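Side-chain contacts in DNA polymerase (Pyrobaculum calidifontis, PDB 5MDN), which probably catalyses the template-directed addition of deoxyribonucleotides to a growing DNA strand, releasing diphosphate, as a hyperthermophilic archaeal member of the family B DNA polymerases: residues C128-V133 with F159-R164; R183-M188 with E204-R209; P426-K431 with T535-A540. All coordinates share one frame; numbering follows the deposited sequence.

Contact 1 (C128-V133 with F159-R164); sequences CAWNVV and FPPPLR
The indole of W130 meets the 159-164 segment in two ways: its N-H edge is turned to the carbonyl of F159, and its six-membered ring lies against the pyrrolidine of P161. At the edge, F159 O sits 2.7 Å from W130 NE1, in the plane of the indole, and F159 C follows it in that plane. The N-H points almost straight at the oxygen, with an angle of 172° at the hydrogen. Seen from the carbonyl the bond is less regular, since the nitrogen stands above the carbonyl plane, 43° out of it. P161 approaches the ring obliquely, neither squarely over a face nor in the plane. Its CD lies 3.7 Å from W130 CZ2, and its CG and CB follow along CZ2 and CH2. W130 and P161 extend toward each other from opposite directions. W130 CG is anti to its own carbonyl carbon (chi1 -67°), a setting that swings the indole over to the 159-164 segment. Other groups also meet the ring: W4 packs against it with the two ring planes inclined, and R2 makes a cation-pi contact.

The contact lies at the junction of the N-terminal and exonuclease domains. W130 leads into strand 131-141, an edge strand of the five-stranded sheet built mainly from the N-terminal strands, while F159 to R164 belong to the connection from strand 144-155 of that sheet to strand 165-172, a central strand of the RNase H-like exonuclease sheet. The indole thus ties the middle of this connection back to the edge of the N-terminal sheet. The side chain of F159 leaves the backbone on the side away from the 128-133 segment and touches E496 and L499 of helix 495-512.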
# COMPACT_ATOMS: atom_id res chain seq x y z
N CYS A 128 -4.77 -7.18 -16.32
CA CYS A 128 -6.02 -7.59 -15.68
C CYS A 128 -7.23 -7.05 -16.44
O CYS A 128 -8.18 -6.54 -15.85
CB CYS A 128 -6.05 -7.17 -14.21
SG CYS A 128 -4.75 -7.88 -13.19
N ALA A 129 -7.17 -7.16 -17.76
CA ALA A 129 -8.27 -6.77 -18.63
C ALA A 129 -8.10 -7.49 -19.96
O ALA A 129 -6.98 -7.64 -20.44
CB ALA A 129 -8.32 -5.25 -18.84
N TRP A 130 -9.22 -7.92 -20.54
CA TRP A 130 -9.17 -8.64 -21.81
C TRP A 130 -8.71 -7.70 -22.93
O TRP A 130 -9.40 -6.73 -23.25
CB TRP A 130 -10.53 -9.23 -22.14
CG TRP A 130 -10.97 -10.32 -21.22
CD1 TRP A 130 -11.88 -10.23 -20.20
CD2 TRP A 130 -10.54 -11.69 -21.24
NE1 TRP A 130 -12.03 -11.45 -19.59
CE2 TRP A 130 -11.22 -12.36 -20.20
CE3 TRP A 130 -9.63 -12.41 -22.03
CZ2 TRP A 130 -11.02 -13.71 -19.94
CZ3 TRP A 130 -9.45 -13.75 -21.77
CH2 TRP A 130 -10.14 -14.39 -20.73
N ASN A 131 -7.56 -8.00 -23.51
CA ASN A 131 -7.04 -7.28 -24.66
C ASN A 131 -7.32 -8.06 -25.94
O ASN A 131 -7.51 -9.28 -25.92
CB ASN A 131 -5.54 -7.02 -24.52
CG ASN A 131 -5.22 -6.04 -23.41
OD1 ASN A 131 -4.82 -4.90 -23.66
ND2 ASN A 131 -5.37 -6.49 -22.17
N VAL A 132 -7.33 -7.35 -27.06
CA VAL A 132 -7.52 -7.95 -28.38
C VAL A 132 -6.19 -7.91 -29.11
O VAL A 132 -5.56 -6.85 -29.21
CB VAL A 132 -8.62 -7.22 -29.18
CG1 VAL A 132 -8.88 -7.93 -30.50
CG2 VAL A 132 -9.90 -7.12 -28.36
N VAL A 133 -5.77 -9.06 -29.62
CA VAL A 133 -4.44 -9.22 -30.21
C VAL A 133 -4.54 -10.06 -31.47
O VAL A 133 -5.21 -11.11 -31.47
CB VAL A 133 -3.44 -9.86 -29.23
CG1 VAL A 133 -2.34 -8.89 -28.87
CG2 VAL A 133 -4.15 -10.38 -27.98
N PHE A 159 -15.54 -9.92 -17.85
CA PHE A 159 -15.22 -10.25 -16.48
C PHE A 159 -13.95 -11.08 -16.39
O PHE A 159 -13.58 -11.77 -17.35
CB PHE A 159 -16.39 -10.99 -15.83
CG PHE A 159 -17.61 -10.14 -15.63
CD1 PHE A 159 -17.76 -9.37 -14.48
CD2 PHE A 159 -18.59 -10.09 -16.60
CE1 PHE A 159 -18.89 -8.58 -14.31
CE2 PHE A 159 -19.71 -9.30 -16.44
CZ PHE A 159 -19.86 -8.55 -15.30
N PRO A 160 -13.25 -11.01 -15.26
CA PRO A 160 -12.01 -11.76 -15.12
C PRO A 160 -12.27 -13.26 -15.24
O PRO A 160 -13.33 -13.75 -14.83
CB PRO A 160 -11.53 -11.39 -13.71
CG PRO A 160 -12.17 -10.06 -13.44
CD PRO A 160 -13.50 -10.13 -14.10
N PRO A 161 -11.32 -14.00 -15.78
CA PRO A 161 -11.45 -15.45 -15.84
C PRO A 161 -11.18 -16.06 -14.47
O PRO A 161 -10.65 -15.38 -13.58
CB PRO A 161 -10.38 -15.86 -16.86
CG PRO A 161 -9.33 -14.82 -16.73
CD PRO A 161 -10.03 -13.54 -16.34
N PRO A 162 -11.52 -17.33 -14.27
CA PRO A 162 -11.15 -17.99 -13.01
C PRO A 162 -9.64 -18.09 -12.89
O PRO A 162 -8.95 -18.51 -13.83
CB PRO A 162 -11.82 -19.36 -13.12
CG PRO A 162 -12.00 -19.58 -14.58
CD PRO A 162 -12.29 -18.22 -15.15
N LEU A 163 -9.12 -17.71 -11.73
CA LEU A 163 -7.69 -17.74 -11.45
C LEU A 163 -7.40 -18.77 -10.37
O LEU A 163 -8.17 -18.92 -9.42
CB LEU A 163 -7.18 -16.37 -11.02
CG LEU A 163 -7.22 -15.24 -12.06
CD1 LEU A 163 -6.61 -13.97 -11.48
CD2 LEU A 163 -6.49 -15.66 -13.33
N ARG A 164 -6.28 -19.47 -10.52
CA ARG A 164 -5.81 -20.40 -9.50
C ARG A 164 -4.99 -19.62 -8.49
O ARG A 164 -3.89 -19.14 -8.80
CB ARG A 164 -4.99 -21.53 -10.14
CG ARG A 164 -5.81 -22.45 -11.04
CD ARG A 164 -5.06 -23.73 -11.35
NE ARG A 164 -3.96 -23.53 -12.30
CZ ARG A 164 -4.12 -23.46 -13.62
NH1 ARG A 164 -5.33 -23.56 -14.16
NH2 ARG A 164 -3.07 -23.27 -14.40

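Contact 2 (R183-M188 with E204-R209); sequences RDPVVM and EGRDDR
D208 and V186 set their side chains at about a right angle, and the carboxylate of D208 reaches across to the backbone of V186. V186 N donates to D208 OD2 over 3.0 Å, with an N-H...O angle of 163°. The amide approaches from above the carboxylate plane, 59° out of it. D208 CG stands between its own N and carbonyl carbon (chi1 50°), which holds the carboxylate beside the 183-188 chain. P185 points toward the same group, and its CB lies 3.4 Å from D208 OD1. Toward R206 the proline presents CG, 3.9 Å from R206 CA. D208 OD2 also forms a salt bridge to R243 NE, a pairing likely to keep D208 ionised. The V186 side chain is about 9 Å from that of D236, a magnesium-binding residue of the exonuclease domain.

V186 opens strand 186-193, where V187 and M188 form a classic beta bulge opposite E171 of strand 165-172. D208 is the N-cap residue of helix 209-222, although its side chain makes no capping bond and turns to V186 and R243 instead. Helix 232-247 flanks the contact, bringing R243 against P185, Y239 and L240 against V186, and L247 against D208.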
# COMPACT_ATOMS: atom_id res chain seq x y z
N ARG A 183 21.56 -20.78 9.08
CA ARG A 183 21.44 -21.99 9.91
C ARG A 183 20.02 -22.22 10.43
O ARG A 183 19.61 -23.38 10.56
CB ARG A 183 22.43 -21.96 11.09
CG ARG A 183 22.75 -20.59 11.66
CD ARG A 183 24.17 -20.57 12.25
NE ARG A 183 24.44 -21.68 13.16
CZ ARG A 183 25.59 -21.86 13.80
NH1 ARG A 183 26.58 -20.99 13.64
NH2 ARG A 183 25.76 -22.90 14.61
N ASP A 184 19.27 -21.17 10.71
CA ASP A 184 17.93 -21.35 11.29
C ASP A 184 16.97 -21.88 10.24
O ASP A 184 16.78 -21.23 9.20
CB ASP A 184 17.41 -20.04 11.87
CG ASP A 184 18.35 -19.43 12.89
OD1 ASP A 184 19.43 -18.95 12.50
OD2 ASP A 184 18.00 -19.43 14.09
N PRO A 185 16.35 -23.04 10.46
CA PRO A 185 15.55 -23.68 9.40
C PRO A 185 14.11 -23.18 9.35
O PRO A 185 13.55 -22.67 10.32
CB PRO A 185 15.60 -25.15 9.81
CG PRO A 185 15.64 -25.11 11.30
CD PRO A 185 16.49 -23.90 11.64
N VAL A 186 13.52 -23.35 8.17
CA VAL A 186 12.09 -23.12 7.98
C VAL A 186 11.33 -24.28 8.62
O VAL A 186 11.34 -25.40 8.11
CB VAL A 186 11.73 -22.97 6.49
CG1 VAL A 186 10.22 -22.90 6.31
CG2 VAL A 186 12.39 -21.74 5.91
N VAL A 187 10.68 -24.01 9.75
CA VAL A 187 10.11 -25.08 10.57
C VAL A 187 8.81 -25.61 9.96
O VAL A 187 8.61 -26.82 9.84
CB VAL A 187 9.91 -24.59 12.01
CG1 VAL A 187 8.59 -25.06 12.59
CG2 VAL A 187 11.08 -25.04 12.89
N MET A 188 7.91 -24.71 9.56
CA MET A 188 6.64 -25.10 8.98
C MET A 188 6.30 -24.18 7.81
O MET A 188 6.68 -23.01 7.79
CB MET A 188 5.50 -25.06 10.01
CG MET A 188 5.35 -26.32 10.84
SD MET A 188 3.96 -26.19 11.99
CE MET A 188 3.79 -27.89 12.52
N GLU A 204 12.16 -32.05 9.45
CA GLU A 204 12.71 -32.98 10.42
C GLU A 204 13.66 -32.22 11.34
O GLU A 204 14.60 -31.58 10.86
CB GLU A 204 13.48 -34.12 9.76
CG GLU A 204 12.66 -34.97 8.84
CD GLU A 204 13.28 -36.33 8.57
OE1 GLU A 204 14.13 -36.80 9.37
OE2 GLU A 204 12.90 -36.93 7.54
N GLY A 205 13.40 -32.31 12.65
CA GLY A 205 14.15 -31.64 13.69
C GLY A 205 15.44 -30.95 13.27
O GLY A 205 16.51 -31.56 13.28
N ARG A 206 15.31 -29.69 12.85
CA ARG A 206 16.34 -28.74 12.40
C ARG A 206 16.83 -28.97 10.98
O ARG A 206 17.85 -28.37 10.60
CB ARG A 206 17.57 -28.73 13.32
CG ARG A 206 17.23 -28.57 14.79
CD ARG A 206 16.66 -27.20 15.07
NE ARG A 206 17.73 -26.25 15.34
CZ ARG A 206 18.10 -25.89 16.56
NH1 ARG A 206 17.46 -26.40 17.61
NH2 ARG A 206 19.09 -25.02 16.73
N ASP A 207 16.17 -29.79 10.17
CA ASP A 207 16.54 -29.98 8.77
C ASP A 207 15.31 -29.73 7.91
O ASP A 207 14.29 -30.41 8.06
CB ASP A 207 17.09 -31.39 8.51
CG ASP A 207 17.48 -31.59 7.05
OD1 ASP A 207 18.49 -31.00 6.62
OD2 ASP A 207 16.78 -32.35 6.34
N ASP A 208 15.42 -28.78 6.98
CA ASP A 208 14.27 -28.24 6.27
C ASP A 208 14.42 -28.41 4.76
O ASP A 208 14.02 -27.54 3.98
CB ASP A 208 14.05 -26.78 6.63
CG ASP A 208 15.31 -25.96 6.52
OD1 ASP A 208 16.40 -26.48 6.84
OD2 ASP A 208 15.21 -24.78 6.11
N ARG A 209 15.01 -29.52 4.33
CA ARG A 209 15.06 -29.82 2.90
C ARG A 209 13.71 -30.32 2.39
O ARG A 209 13.29 -29.96 1.29
CB ARG A 209 16.13 -30.87 2.61
CG ARG A 209 17.55 -30.47 2.93
CD ARG A 209 18.51 -31.62 2.64
NE ARG A 209 19.91 -31.21 2.63
CZ ARG A 209 20.57 -30.84 1.54
NH1 ARG A 209 19.95 -30.83 0.36
NH2 ARG A 209 21.85 -30.49 1.62

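Contact 3 (P426-K431 with T535-A540); sequences PNIMMK and TAFARA
I428 delivers the terminal methyl of its longer branch to the backbone between F537 and A538, and the whole contact depends on this one side chain. I428 CD1 lies 3.8 Å from both F537 CB and A538 CB, over the peptide link joining them. The methyl is therefore set against the helix backbone with a beta carbon from each of two successive residues around it. The shorter branch helps: I428 CG2 comes within 3.9 Å of F537 CB and approaches the phenyl ring obliquely. V534 and I541 of the same long helix also pack against I428, and L434 reaches it from the loop that follows helix 424-431. Between the two segments the contact is purely apolar, without a hydrogen bond.

The torsions of I428 explain the reach. CG1 is anti to the carbonyl carbon (chi1 -86°), and chi2 of 166° extends the branch, carrying CD1 to the 535-540 segment. F537 starts out toward I428, but its ring then turns away and stacks on Y432, with A454 and P455 also touching it; mainly the CB of this side chain serves the contact. Cutting I428 back to an alanine removes both branches and is likely to leave a gap beside the backbone of F537 and A538.

The contact joins two palm helices of a family B polymerase, the short helix 424-431, just after strand 416-420, and the long helix 528-551, just before strand 556-560; helices 468-486 and 514-519 form an outer layer, met by M429.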
# COMPACT_ATOMS: atom_id res chain seq x y z
N PRO A 426 -11.96 16.23 -7.45
CA PRO A 426 -12.15 16.16 -8.91
C PRO A 426 -13.15 17.18 -9.43
O PRO A 426 -12.91 17.80 -10.47
CB PRO A 426 -12.64 14.72 -9.13
CG PRO A 426 -12.08 13.96 -7.98
CD PRO A 426 -12.14 14.91 -6.82
N ASN A 427 -14.27 17.36 -8.72
CA ASN A 427 -15.25 18.38 -9.10
C ASN A 427 -14.61 19.75 -9.21
O ASN A 427 -14.79 20.45 -10.21
CB ASN A 427 -16.39 18.41 -8.08
CG ASN A 427 -17.66 17.79 -8.61
OD1 ASN A 427 -17.65 16.70 -9.20
ND2 ASN A 427 -18.78 18.48 -8.42
N ILE A 428 -13.87 20.17 -8.18
CA ILE A 428 -13.21 21.47 -8.19
C ILE A 428 -12.28 21.59 -9.39
O ILE A 428 -12.29 22.60 -10.11
CB ILE A 428 -12.46 21.69 -6.86
CG1 ILE A 428 -13.40 22.28 -5.82
CG2 ILE A 428 -11.26 22.61 -7.07
CD1 ILE A 428 -12.85 22.23 -4.42
N MET A 429 -11.47 20.56 -9.63
CA MET A 429 -10.47 20.64 -10.70
C MET A 429 -11.11 20.57 -12.08
O MET A 429 -10.58 21.16 -13.03
CB MET A 429 -9.44 19.53 -10.52
CG MET A 429 -8.52 19.75 -9.33
SD MET A 429 -7.21 18.52 -9.17
CE MET A 429 -8.15 17.10 -8.63
N MET A 430 -12.22 19.85 -12.23
CA MET A 430 -12.91 19.82 -13.52
C MET A 430 -13.71 21.10 -13.75
O MET A 430 -13.61 21.71 -14.82
CB MET A 430 -13.83 18.60 -13.61
CG MET A 430 -13.10 17.28 -13.79
SD MET A 430 -14.19 15.84 -13.77
CE MET A 430 -14.91 15.96 -12.14
N LYS A 431 -14.51 21.51 -12.76
CA LYS A 431 -15.41 22.65 -12.94
C LYS A 431 -14.65 23.96 -13.10
O LYS A 431 -15.15 24.89 -13.75
CB LYS A 431 -16.38 22.71 -11.77
CG LYS A 431 -17.42 23.82 -11.84
CD LYS A 431 -18.32 23.78 -10.61
CE LYS A 431 -19.28 24.96 -10.57
NZ LYS A 431 -20.21 24.96 -11.74
N THR A 535 -7.14 23.77 -2.74
CA THR A 535 -7.48 23.90 -1.33
C THR A 535 -8.38 25.11 -1.09
O THR A 535 -9.36 25.03 -0.33
CB THR A 535 -6.22 24.01 -0.48
OG1 THR A 535 -5.55 25.24 -0.77
CG2 THR A 535 -5.28 22.85 -0.76
N ALA A 536 -8.05 26.25 -1.71
CA ALA A 536 -8.80 27.47 -1.46
C ALA A 536 -10.24 27.35 -1.94
O ALA A 536 -11.17 27.79 -1.26
CB ALA A 536 -8.11 28.66 -2.12
N PHE A 537 -10.44 26.77 -3.13
CA PHE A 537 -11.79 26.42 -3.55
C PHE A 537 -12.43 25.44 -2.57
O PHE A 537 -13.61 25.57 -2.23
CB PHE A 537 -11.78 25.83 -4.96
CG PHE A 537 -11.84 26.86 -6.05
CD1 PHE A 537 -13.01 27.55 -6.30
CD2 PHE A 537 -10.73 27.11 -6.84
CE1 PHE A 537 -13.07 28.50 -7.32
CE2 PHE A 537 -10.79 28.05 -7.86
CZ PHE A 537 -11.96 28.75 -8.09
N ALA A 538 -11.66 24.46 -2.09
CA ALA A 538 -12.19 23.45 -1.18
C ALA A 538 -12.59 24.06 0.15
O ALA A 538 -13.66 23.75 0.69
CB ALA A 538 -11.17 22.33 -0.98
N ARG A 539 -11.73 24.92 0.71
CA ARG A 539 -12.04 25.54 1.99
C ARG A 539 -13.28 26.42 1.90
O ARG A 539 -14.10 26.45 2.82
CB ARG A 539 -10.83 26.35 2.48
CG ARG A 539 -11.05 27.08 3.79
CD ARG A 539 -9.84 27.92 4.17
NE ARG A 539 -8.64 27.11 4.34
CZ ARG A 539 -8.28 26.54 5.48
NH1 ARG A 539 -9.04 26.68 6.56
NH2 ARG A 539 -7.17 25.81 5.55
N ALA A 540 -13.44 27.13 0.78
CA ALA A 540 -14.53 28.10 0.66
C ALA A 540 -15.90 27.45 0.73
O ALA A 540 -16.80 27.94 1.42
CB ALA A 540 -14.38 28.90 -0.63

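How the contacts relate
From the N terminus the contacts follow one another in series, each closing before the next opens, so none nests or crosses. Contact 1 closes a loop holding the hairpin of strands 131-141 and 144-155 and fastens the linker that enters the exonuclease sheet. Contact 2 closes a shorter loop within that sheet, round strands 186-193 and 198-202, where helix 209-222 begins. Contact 3 spans 103 intervening residues, about half of them helical, and pairs two helices of the polymerase region. The three do not touch: nearest atoms of contacts 1 and 2 are about 20 Å apart, and contacts 2 and 3 lie on opposite sides of the chain's centre.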